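Local coordinates for protein dTDP-4-dehydrorhamnose reductase (Yersinia enterocolitica, PDB 5U9C) that probably catalyses the NADPH-dependent reduction of dTDP-4-dehydro-beta-L-rhamnose to dTDP-beta-L-rhamnose, at residues Asn83-Gln92 with Ser133-Ala144; Ala99-Phe110 with Asn148-Met157. All coordinates share one frame; numbering follows the deposited sequence. Where two conformers were deposited one is given.

Contact 1: residues Asn83-Gln92 with Ser133-Ala144; sequences NHLATEQIAQ and SKLIGESSVRNA. With IMD (imidazole), chain H.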
loop_
_atom_site.group_PDB
_atom_site.type_symbol
_atom_site.label_atom_id
_atom_site.label_comp_id
_atom_site.label_asym_id
_atom_site.label_seq_id
_atom_site.Cartn_x
_atom_site.Cartn_y
_atom_site.Cartn_z
ATOM N N ASN D 83 -16.811 -22.788 6.835
ATOM C CA ASN D 83 -15.585 -22.544 7.608
ATOM C C ASN D 83 -15.776 -21.627 8.784
ATOM O O ASN D 83 -15.038 -21.729 9.781
ATOM C CB ASN D 83 -14.473 -22.018 6.677
ATOM C CG ASN D 83 -14.134 -23.007 5.564
ATOM O OD1 ASN D 83 -14.463 -24.194 5.662
ATOM N ND2 ASN D 83 -13.493 -22.524 4.491
ATOM N N HIS D 84 -16.738 -20.710 8.679
ATOM C CA HIS D 84 -16.996 -19.802 9.790
ATOM C C HIS D 84 -18.204 -20.191 10.626
ATOM O O HIS D 84 -18.052 -20.516 11.791
ATOM C CB HIS D 84 -17.109 -18.361 9.330
ATOM C CG HIS D 84 -17.526 -17.423 10.415
ATOM N ND1 HIS D 84 -18.347 -16.345 10.185
ATOM C CD2 HIS D 84 -17.330 -17.468 11.755
ATOM C CE1 HIS D 84 -18.566 -15.711 11.324
ATOM N NE2 HIS D 84 -17.971 -16.382 12.295
ATOM N N LEU D 85 -19.396 -20.167 10.046
ATOM C CA LEU D 85 -20.586 -20.458 10.836
ATOM C C LEU D 85 -20.568 -21.850 11.480
ATOM O O LEU D 85 -20.902 -21.977 12.642
ATOM C CB LEU D 85 -21.856 -20.228 10.013
ATOM C CG LEU D 85 -21.991 -18.809 9.419
ATOM C CD1 LEU D 85 -23.322 -18.715 8.713
ATOM C CD2 LEU D 85 -21.896 -17.708 10.464
ATOM N N ALA D 86 -20.180 -22.885 10.735
ATOM C CA ALA D 86 -20.115 -24.221 11.293
ATOM C C ALA D 86 -19.098 -24.284 12.439
ATOM O O ALA D 86 -19.372 -24.870 13.470
ATOM C CB ALA D 86 -19.779 -25.250 10.219
ATOM N N THR D 87 -17.951 -23.645 12.255
ATOM C CA THR D 87 -16.882 -23.653 13.244
ATOM C C THR D 87 -17.350 -22.939 14.521
ATOM O O THR D 87 -17.006 -23.371 15.614
ATOM C CB THR D 87 -15.610 -23.010 12.660
ATOM O OG1 THR D 87 -15.171 -23.784 11.544
ATOM C CG2 THR D 87 -14.474 -22.939 13.676
ATOM N N GLU D 88 -18.147 -21.875 14.367
ATOM C CA GLU D 88 -18.703 -21.142 15.496
ATOM C C GLU D 88 -19.578 -22.056 16.351
ATOM O O GLU D 88 -19.507 -22.016 17.575
ATOM C CB GLU D 88 -19.512 -19.938 15.006
ATOM C CG GLU D 88 -20.372 -19.199 16.045
ATOM C CD GLU D 88 -19.579 -18.486 17.134
ATOM O OE1 GLU D 88 -18.358 -18.291 16.973
ATOM O OE2 GLU D 88 -20.188 -18.108 18.169
ATOM N N GLN D 89 -20.417 -22.863 15.714
ATOM C CA GLN D 89 -21.261 -23.803 16.468
ATOM C C GLN D 89 -20.425 -24.875 17.165
ATOM O O GLN D 89 -20.706 -25.246 18.298
ATOM C CB GLN D 89 -22.322 -24.412 15.568
ATOM C CG GLN D 89 -23.288 -23.356 15.044
ATOM C CD GLN D 89 -24.032 -22.674 16.153
ATOM O OE1 GLN D 89 -24.694 -23.324 16.960
ATOM N NE2 GLN D 89 -23.944 -21.351 16.197
ATOM N N ILE D 90 -19.392 -25.367 16.491
ATOM C CA ILE D 90 -18.507 -26.363 17.094
ATOM C C ILE D 90 -17.809 -25.765 18.330
ATOM O O ILE D 90 -17.730 -26.417 19.380
ATOM C CB ILE D 90 -17.471 -26.882 16.072
ATOM C CG1 ILE D 90 -18.203 -27.695 14.986
ATOM C CG2 ILE D 90 -16.403 -27.724 16.765
ATOM C CD1 ILE D 90 -17.358 -28.123 13.812
ATOM N N ALA D 91 -17.302 -24.539 18.204
ATOM C CA ALA D 91 -16.625 -23.874 19.332
ATOM C C ALA D 91 -17.594 -23.630 20.508
ATOM O O ALA D 91 -17.221 -23.834 21.655
ATOM C CB ALA D 91 -16.012 -22.575 18.883
ATOM N N GLN D 92 -18.837 -23.234 20.214
ATOM C CA GLN D 92 -19.821 -23.012 21.267
ATOM C C GLN D 92 -20.125 -24.341 21.975
ATOM O O GLN D 92 -20.223 -24.379 23.199
ATOM C CB GLN D 92 -21.118 -22.358 20.738
ATOM C CG GLN D 92 -20.992 -20.887 20.353
ATOM C CD GLN D 92 -20.527 -20.004 21.505
ATOM O OE1 GLN D 92 -20.813 -20.274 22.675
ATOM N NE2 GLN D 92 -19.844 -18.918 21.172
ATOM N N SER D 133 -12.289 -16.778 5.678
ATOM C CA SER D 133 -13.194 -17.716 6.349
ATOM C C SER D 133 -12.490 -18.549 7.414
ATOM O O SER D 133 -13.045 -18.799 8.486
ATOM C CB SER D 133 -13.924 -18.609 5.334
ATOM O OG SER D 133 -13.065 -19.578 4.711
ATOM N N LYS D 134 -11.255 -18.959 7.134
ATOM C CA LYS D 134 -10.458 -19.707 8.104
ATOM C C LYS D 134 -10.071 -18.831 9.300
ATOM O O LYS D 134 -10.125 -19.286 10.472
ATOM C CB LYS D 134 -9.193 -20.290 7.458
ATOM C CG LYS D 134 -9.436 -21.358 6.382
ATOM C CD LYS D 134 -10.164 -22.616 6.864
ATOM C CE LYS D 134 -9.397 -23.365 7.940
ATOM N NZ LYS D 134 -10.025 -24.654 8.308
ATOM N N LEU D 135 -9.692 -17.584 9.011
ATOM C CA LEU D 135 -9.277 -16.646 10.059
ATOM C C LEU D 135 -10.414 -16.302 11.004
ATOM O O LEU D 135 -10.218 -16.248 12.203
ATOM C CB LEU D 135 -8.730 -15.360 9.454
ATOM C CG LEU D 135 -8.303 -14.286 10.461
ATOM C CD1 LEU D 135 -7.256 -14.819 11.422
ATOM C CD2 LEU D 135 -7.778 -13.059 9.719
ATOM N N ILE D 136 -11.599 -16.033 10.473
ATOM C CA ILE D 136 -12.701 -15.701 11.371
ATOM C C ILE D 136 -13.095 -16.988 12.150
ATOM O O ILE D 136 -13.501 -16.915 13.317
ATOM C CB ILE D 136 -13.875 -15.010 10.639
ATOM C CG1 ILE D 136 -14.923 -14.481 11.639
ATOM C CG2 ILE D 136 -14.514 -15.931 9.625
ATOM C CD1 ILE D 136 -14.461 -13.324 12.493
ATOM N N GLY D 137 -12.917 -18.163 11.529
ATOM C CA GLY D 137 -13.180 -19.428 12.225
ATOM C C GLY D 137 -12.219 -19.517 13.411
ATOM O O GLY D 137 -12.629 -19.913 14.526
ATOM N N GLU D 138 -10.954 -19.125 13.207
ATOM C CA GLU D 138 -9.977 -19.109 14.326
ATOM C C GLU D 138 -10.460 -18.216 15.463
ATOM O O GLU D 138 -10.382 -18.611 16.626
ATOM C CB GLU D 138 -8.585 -18.613 13.926
ATOM C CG GLU D 138 -7.793 -19.441 12.915
ATOM C CD GLU D 138 -6.369 -18.914 12.738
ATOM O OE1 GLU D 138 -5.958 -18.009 13.507
ATOM O OE2 GLU D 138 -5.647 -19.415 11.849
ATOM N N SER D 139 -10.947 -17.024 15.126
ATOM C CA SER D 139 -11.454 -16.094 16.137
ATOM C C SER D 139 -12.544 -16.770 16.970
ATOM O O SER D 139 -12.510 -16.709 18.210
ATOM C CB SER D 139 -12.022 -14.816 15.507
ATOM O OG SER D 139 -11.061 -14.129 14.730
ATOM N N SER D 140 -13.472 -17.454 16.287
ATOM C CA SER D 140 -14.594 -18.136 16.957
ATOM C C SER D 140 -14.092 -19.143 17.986
ATOM O O SER D 140 -14.647 -19.258 19.083
ATOM C CB SER D 140 -15.464 -18.878 15.941
ATOM O OG SER D 140 -16.180 -17.965 15.164
ATOM N N VAL D 141 -13.039 -19.863 17.622
ATOM C CA VAL D 141 -12.432 -20.864 18.483
ATOM C C VAL D 141 -11.777 -20.202 19.709
ATOM O O VAL D 141 -12.059 -20.602 20.853
ATOM C CB VAL D 141 -11.437 -21.732 17.698
ATOM C CG1 VAL D 141 -10.608 -22.616 18.624
ATOM C CG2 VAL D 141 -12.184 -22.579 16.669
ATOM N N ARG D 142 -10.957 -19.173 19.477
ATOM C CA ARG D 142 -10.260 -18.458 20.574
ATOM C C ARG D 142 -11.174 -17.809 21.570
ATOM O O ARG D 142 -10.955 -17.939 22.776
ATOM C CB ARG D 142 -9.339 -17.344 20.059
ATOM C CG ARG D 142 -8.099 -17.856 19.402
ATOM C CD ARG D 142 -7.007 -16.794 19.351
ATOM N NE ARG D 142 -5.944 -17.319 18.521
ATOM C CZ ARG D 142 -5.970 -17.303 17.195
ATOM N NH1 ARG D 142 -4.975 -17.849 16.514
ATOM N NH2 ARG D 142 -7.003 -16.761 16.548
ATOM N N ASN D 143 -12.153 -17.070 21.057
ATOM C CA ASN D 143 -13.122 -16.392 21.888
ATOM C C ASN D 143 -13.958 -17.369 22.765
ATOM O O ASN D 143 -14.189 -17.092 23.928
ATOM C CB ASN D 143 -14.035 -15.506 21.034
ATOM C CG ASN D 143 -13.271 -14.394 20.303
ATOM O OD1 ASN D 143 -12.034 -14.310 20.362
ATOM N ND2 ASN D 143 -14.008 -13.560 19.575
ATOM N N ALA D 144 -14.365 -18.512 22.215
ATOM C CA ALA D 144 -15.177 -19.486 22.964
ATOM C C ALA D 144 -14.386 -20.392 23.915
ATOM O O ALA D 144 -14.809 -20.601 25.048
ATOM C CB ALA D 144 -15.968 -20.352 21.995
HETATM N N1 IMD H . -26.881 -22.215 19.134
HETATM C C2 IMD H . -25.888 -21.839 19.972
HETATM N N3 IMD H . -26.357 -21.890 21.241
HETATM C C4 IMD H . -27.645 -22.295 21.199
HETATM C C5 IMD H . -27.976 -22.497 19.876
HETATM O O HOH W 1 -12.838 -24.195 8.760
HETATM O O HOH W 2 -17.048 -17.864 19.408
#

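Contact 2: residues Ala99-Phe110 with Asn148-Met157; sequences AWLLYLSSSNVF and NHLIIRAGWM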
loop_
_atom_site.group_PDB
_atom_site.type_symbol
_atom_site.label_atom_id
_atom_site.label_comp_id
_atom_site.label_asym_id
_atom_site.label_seq_id
_atom_site.Cartn_x
_atom_site.Cartn_y
_atom_site.Cartn_z
ATOM N N ALA D 99 -14.931 -29.438 26.357
ATOM C CA ALA D 99 -14.007 -30.214 25.560
ATOM C C ALA D 99 -12.832 -29.380 25.069
ATOM O O ALA D 99 -12.986 -28.189 24.736
ATOM C CB ALA D 99 -14.744 -30.809 24.362
ATOM N N TRP D 100 -11.661 -30.011 25.017
ATOM C CA TRP D 100 -10.463 -29.401 24.422
ATOM C C TRP D 100 -10.684 -29.482 22.911
ATOM O O TRP D 100 -11.008 -30.549 22.393
ATOM C CB TRP D 100 -9.228 -30.174 24.854
ATOM C CG TRP D 100 -7.903 -29.784 24.246
ATOM C CD1 TRP D 100 -7.007 -28.859 24.730
ATOM C CD2 TRP D 100 -7.272 -30.398 23.120
ATOM N NE1 TRP D 100 -5.879 -28.843 23.943
ATOM C CE2 TRP D 100 -6.011 -29.783 22.957
ATOM C CE3 TRP D 100 -7.659 -31.396 22.215
ATOM C CZ2 TRP D 100 -5.136 -30.139 21.932
ATOM C CZ3 TRP D 100 -6.791 -31.747 21.204
ATOM C CH2 TRP D 100 -5.538 -31.117 21.071
ATOM N N LEU D 101 -10.541 -28.350 22.220
ATOM C CA LEU D 101 -10.814 -28.254 20.795
ATOM C C LEU D 101 -9.593 -27.963 19.953
ATOM O O LEU D 101 -8.891 -26.971 20.173
ATOM C CB LEU D 101 -11.840 -27.143 20.558
ATOM C CG LEU D 101 -12.186 -26.744 19.120
ATOM C CD1 LEU D 101 -12.756 -27.905 18.327
ATOM C CD2 LEU D 101 -13.195 -25.617 19.141
ATOM N N LEU D 102 -9.374 -28.799 18.951
ATOM C CA LEU D 102 -8.277 -28.622 18.021
ATOM C C LEU D 102 -8.885 -28.179 16.712
ATOM O O LEU D 102 -9.782 -28.835 16.195
ATOM C CB LEU D 102 -7.468 -29.915 17.857
ATOM C CG LEU D 102 -6.388 -29.990 16.760
ATOM C CD1 LEU D 102 -5.493 -28.794 16.708
ATOM C CD2 LEU D 102 -5.533 -31.236 16.930
ATOM N N TYR D 103 -8.427 -27.045 16.209
ATOM C CA TYR D 103 -8.901 -26.489 14.939
ATOM C C TYR D 103 -7.741 -26.451 13.958
ATOM O O TYR D 103 -6.703 -25.863 14.241
ATOM C CB TYR D 103 -9.478 -25.068 15.135
ATOM C CG TYR D 103 -9.950 -24.363 13.870
ATOM C CD1 TYR D 103 -10.885 -24.957 13.026
ATOM C CD2 TYR D 103 -9.544 -23.059 13.567
ATOM C CE1 TYR D 103 -11.350 -24.312 11.886
ATOM C CE2 TYR D 103 -10.014 -22.402 12.429
ATOM C CZ TYR D 103 -10.922 -23.035 11.604
ATOM O OH TYR D 103 -11.416 -22.412 10.493
ATOM N N LEU D 104 -7.912 -27.126 12.830
ATOM C CA LEU D 104 -6.907 -27.121 11.779
ATOM C C LEU D 104 -7.123 -25.871 10.924
ATOM O O LEU D 104 -8.148 -25.736 10.266
ATOM C CB LEU D 104 -7.038 -28.363 10.911
ATOM C CG LEU D 104 -6.104 -28.441 9.693
ATOM C CD1 LEU D 104 -4.650 -28.503 10.149
ATOM C CD2 LEU D 104 -6.468 -29.644 8.846
ATOM N N SER D 105 -6.162 -24.957 10.951
ATOM C CA SER D 105 -6.247 -23.718 10.150
ATOM C C SER D 105 -5.213 -23.753 9.022
ATOM O O SER D 105 -4.634 -24.800 8.748
ATOM C CB SER D 105 -6.144 -22.455 11.024
ATOM O OG SER D 105 -6.509 -21.283 10.269
ATOM N N SER D 106 -4.958 -22.602 8.403
ATOM C CA SER D 106 -4.135 -22.539 7.197
ATOM C C SER D 106 -3.210 -21.342 7.115
ATOM O O SER D 106 -3.492 -20.266 7.637
ATOM C CB SER D 106 -5.099 -22.464 5.994
ATOM O OG SER D 106 -4.458 -22.180 4.760
ATOM N N SER D 107 -2.100 -21.552 6.430
ATOM C CA SER D 107 -1.161 -20.495 6.136
ATOM C C SER D 107 -1.860 -19.382 5.312
ATOM O O SER D 107 -1.366 -18.261 5.274
ATOM C CB SER D 107 0.037 -21.064 5.356
ATOM O OG SER D 107 -0.364 -21.675 4.140
ATOM N N ASN D 108 -2.999 -19.697 4.667
ATOM C CA ASN D 108 -3.757 -18.702 3.872
ATOM C C ASN D 108 -4.374 -17.577 4.681
ATOM O O ASN D 108 -4.989 -16.697 4.100
ATOM C CB ASN D 108 -4.860 -19.345 3.017
ATOM C CG ASN D 108 -4.422 -19.625 1.610
ATOM O OD1 ASN D 108 -4.176 -20.775 1.244
ATOM N ND2 ASN D 108 -4.322 -18.561 0.793
ATOM N N VAL D 109 -4.245 -17.602 6.007
ATOM C CA VAL D 109 -4.686 -16.461 6.793
ATOM C C VAL D 109 -3.668 -15.322 6.576
ATOM O O VAL D 109 -3.932 -14.169 6.918
ATOM C CB VAL D 109 -4.875 -16.760 8.296
ATOM C CG1 VAL D 109 -5.918 -17.852 8.499
ATOM C CG2 VAL D 109 -3.554 -17.104 8.985
ATOM N N PHE D 110 -2.504 -15.660 6.025
ATOM C CA PHE D 110 -1.486 -14.669 5.707
ATOM C C PHE D 110 -1.397 -14.436 4.191
ATOM O O PHE D 110 -1.918 -15.232 3.386
ATOM C CB PHE D 110 -0.110 -15.129 6.189
ATOM C CG PHE D 110 -0.012 -15.312 7.667
ATOM C CD1 PHE D 110 0.043 -14.203 8.513
ATOM C CD2 PHE D 110 0.063 -16.575 8.216
ATOM C CE1 PHE D 110 0.150 -14.357 9.884
ATOM C CE2 PHE D 110 0.169 -16.743 9.591
ATOM C CZ PHE D 110 0.218 -15.636 10.425
ATOM N N ASN D 148 -8.551 -23.584 26.448
ATOM C CA ASN D 148 -8.664 -25.005 26.176
ATOM C C ASN D 148 -8.845 -25.288 24.683
ATOM O O ASN D 148 -9.751 -26.020 24.284
ATOM C CB ASN D 148 -9.842 -25.553 27.008
ATOM C CG ASN D 148 -9.737 -27.039 27.283
ATOM O OD1 ASN D 148 -8.644 -27.606 27.359
ATOM N ND2 ASN D 148 -10.887 -27.671 27.504
ATOM N N HIS D 149 -7.997 -24.676 23.853
ATOM C CA HIS D 149 -8.031 -24.925 22.418
ATOM C C HIS D 149 -6.621 -24.979 21.875
ATOM O O HIS D 149 -5.666 -24.472 22.514
ATOM C CB HIS D 149 -8.770 -23.824 21.672
ATOM C CG HIS D 149 -8.031 -22.521 21.648
ATOM N ND1 HIS D 149 -8.177 -21.561 22.628
ATOM C CD2 HIS D 149 -7.120 -22.030 20.772
ATOM C CE1 HIS D 149 -7.390 -20.532 22.353
ATOM N NE2 HIS D 149 -6.728 -20.797 21.243
ATOM N N LEU D 150 -6.507 -25.574 20.695
ATOM C CA LEU D 150 -5.252 -25.606 19.957
ATOM C C LEU D 150 -5.577 -25.328 18.488
ATOM O O LEU D 150 -6.409 -26.023 17.876
ATOM C CB LEU D 150 -4.528 -26.937 20.101
ATOM C CG LEU D 150 -3.205 -27.053 19.323
ATOM C CD1 LEU D 150 -2.223 -25.950 19.695
ATOM C CD2 LEU D 150 -2.553 -28.411 19.519
ATOM N N ILE D 151 -4.943 -24.302 17.938
ATOM C CA ILE D 151 -5.109 -23.936 16.534
ATOM C C ILE D 151 -3.777 -24.205 15.869
ATOM O O ILE D 151 -2.734 -23.678 16.311
ATOM C CB ILE D 151 -5.490 -22.460 16.390
ATOM C CG1 ILE D 151 -6.921 -22.262 16.896
ATOM C CG2 ILE D 151 -5.364 -22.002 14.934
ATOM C CD1 ILE D 151 -7.291 -20.811 17.141
ATOM N N ILE D 152 -3.796 -25.059 14.850
ATOM C CA ILE D 152 -2.590 -25.403 14.110
ATOM C C ILE D 152 -2.750 -24.936 12.676
ATOM O O ILE D 152 -3.719 -25.303 11.986
ATOM C CB ILE D 152 -2.317 -26.899 14.086
ATOM C CG1 ILE D 152 -2.265 -27.466 15.507
ATOM C CG2 ILE D 152 -1.009 -27.174 13.329
ATOM C CD1 ILE D 152 -2.052 -28.967 15.546
ATOM N N ARG D 153 -1.800 -24.144 12.219
ATOM C CA ARG D 153 -1.811 -23.672 10.846
ATOM C C ARG D 153 -0.851 -24.536 10.045
ATOM O O ARG D 153 0.329 -24.648 10.377
ATOM C CB ARG D 153 -1.425 -22.195 10.753
ATOM C CG ARG D 153 -2.319 -21.252 11.548
ATOM C CD ARG D 153 -2.000 -19.792 11.248
ATOM N NE ARG D 153 -2.835 -18.853 11.977
ATOM C CZ ARG D 153 -2.427 -17.901 12.817
ATOM N NH1 ARG D 153 -1.133 -17.662 13.049
ATOM N NH2 ARG D 153 -3.338 -17.122 13.388
ATOM N N ALA D 154 -1.395 -25.192 9.022
ATOM C CA ALA D 154 -0.624 -26.021 8.094
ATOM C C ALA D 154 -0.500 -25.264 6.775
ATOM O O ALA D 154 -1.332 -24.418 6.447
ATOM C CB ALA D 154 -1.321 -27.358 7.853
ATOM N N GLY D 155 0.548 -25.571 6.035
ATOM C CA GLY D 155 0.803 -24.962 4.742
ATOM C C GLY D 155 0.238 -25.863 3.648
ATOM O O GLY D 155 -0.904 -26.329 3.744
ATOM N N TRP D 156 1.027 -26.106 2.605
ATOM C CA TRP D 156 0.597 -26.992 1.510
ATOM C C TRP D 156 0.688 -28.451 1.980
ATOM O O TRP D 156 1.790 -29.005 2.120
ATOM C CB TRP D 156 1.464 -26.781 0.278
ATOM C CG TRP D 156 1.377 -25.385 -0.307
ATOM C CD1 TRP D 156 0.313 -24.531 -0.244
ATOM C CD2 TRP D 156 2.328 -24.774 -1.179
ATOM N NE1 TRP D 156 0.582 -23.386 -0.968
ATOM C CE2 TRP D 156 1.805 -23.524 -1.566
ATOM C CE3 TRP D 156 3.585 -25.141 -1.637
ATOM C CZ2 TRP D 156 2.503 -22.651 -2.395
ATOM C CZ3 TRP D 156 4.276 -24.266 -2.469
ATOM C CH2 TRP D 156 3.736 -23.043 -2.835
HETATM N N MSE D 157 -0.467 -29.049 2.250
HETATM C CA MSE D 157 -0.529 -30.402 2.803
HETATM C C MSE D 157 -0.147 -31.479 1.803
HETATM O O MSE D 157 -0.604 -31.472 0.670
HETATM C CB MSE D 157 -1.953 -30.604 3.337
HETATM C CG MSE D 157 -2.122 -31.841 4.234
HETATM SE SE MSE D 157 -1.559 -31.422 6.077
HETATM C CE MSE D 157 -3.225 -30.498 6.579
HETATM O O HOH W 3 -13.375 -25.926 26.755
HETATM O O HOH W 4 -3.279 -24.316 3.988
#

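Contact 1: residues Asn83-Gln92 with Ser133-Ala144
Glu88 meets Ser140 where two helices of the Rossmann-type fold, 83-92 and 133-144, run nearly parallel against the same side of the central sheet. Their axes approach to 8.1 Å at 14°. Glu88 CB lies 3.9 Å from Ser140 OG. CG stands opposite the backbone N (chi1 169°), and a bend at chi2 (66°) brings the carboxylate round to the Ser140 hydroxyl. Glu88 OE1 then accepts the hydroxyl proton of Ser140 OG on its anti lone pair, at 2.8 Å, and a water that also donates to Ser140 O gives it a second bond. OE2 is gripped from above the carboxylate plane by Gln92 NE2, one turn on, so both oxygens are tied down. Ser140 OG also sits at the edge of the His84 ring, 3.6 Å from CD2. In the conformer given, Ile136 lies over a face of that ring; Tyr266 of a second subunit packs on His84 too. The CA atoms come closest at Gly137, 4.5 Å from that of His84. Farther along, Ala91 CB rests 3.8 Å from Ala144 CB. At the other end Asn83 OD1 is held by the backbone N of Glu66 and Ser133 OG donates to Tyr130 O, while Asn83 ND2 gives Ser133 OG a nearly straight bond of 3.0 Å, the acceptor lying in the amide plane.

Contact 2: residues Ala99-Phe110 with Asn148-Met157
Trp100 and Leu150 lie side by side and point the same way, the indole's CZ2 3.7 Å from Leu150 CB. Asn148 comes at the other end of the same ring: its OD1 sits in the indole plane at the edge, 3.3 Å from Trp100 CD1, with the amide turned 62° from the ring. Trp100 NE1 is itself bonded to His211 O. Next along this face, Leu102 crosses Ile152 at a slant, CD1 to CD1 3.6 Å, and the same Leu102 CD1 presses on Leu150 O. Leu104 and the selenomethionine Met157 reach toward each other tip to tip, CD2 to CE 4.0 Å. Helix 196-209 covers the Trp100, Leu102, Leu150 and Ile152 side chains. These residues alternate along 100-106 and 149-154, two neighbouring parallel strands of the Rossmann-type sheet that are joined by a beta-alpha-beta crossover through helix 129-144. The ladder of backbone bonds passes from one strand to the other and back, from Leu101 N to Asn148 O through to Ser107 N to Ala154 O; Tyr103 N to Leu150 O, at 2.8 Å, is among its short rungs. On the opposite face Ile151 CG1 meets the edge of the Tyr103 ring. Arg153 dominates the far end there. Its chain is extended from CG to NE and passes Val109 at about a right angle, with Val109 CG2 over one face of the guanidinium, 3.5 Å from NE. The Phe110 ring stands almost perpendicular to the guanidinium, at 84°, its CZ 3.6 Å from Arg153 NH1. Glu138 takes NH2 in a salt bridge, and His216 NE2 bonds to NH1. Where strand 100-106 ends, Ser106 OG accepts from Asn108 N, an ST turn.

In the fold
Both contacts are buried, but contact 2 lies deeper, its centre about 7 Å from the centre of the chain, against about 16 Å for that of contact 1. Each strand of contact 2 follows a helix of contact 1 in the chain, so helix pair and strand pair form adjoining layers. Glu138 fastens them: OE2 probably bonds Ser105 OG at 2.6 Å, and its other carboxylate oxygen serves the arginine of contact 2. Lys134 NZ likewise reaches Leu104 O; with Tyr130 it has the YxxxK spacing of short-chain dehydrogenases. The helices hold each other by a few side-chain bonds and small residues and meet another subunit, whereas the strands are joined by backbone bonds, with largely apolar side chains on one face.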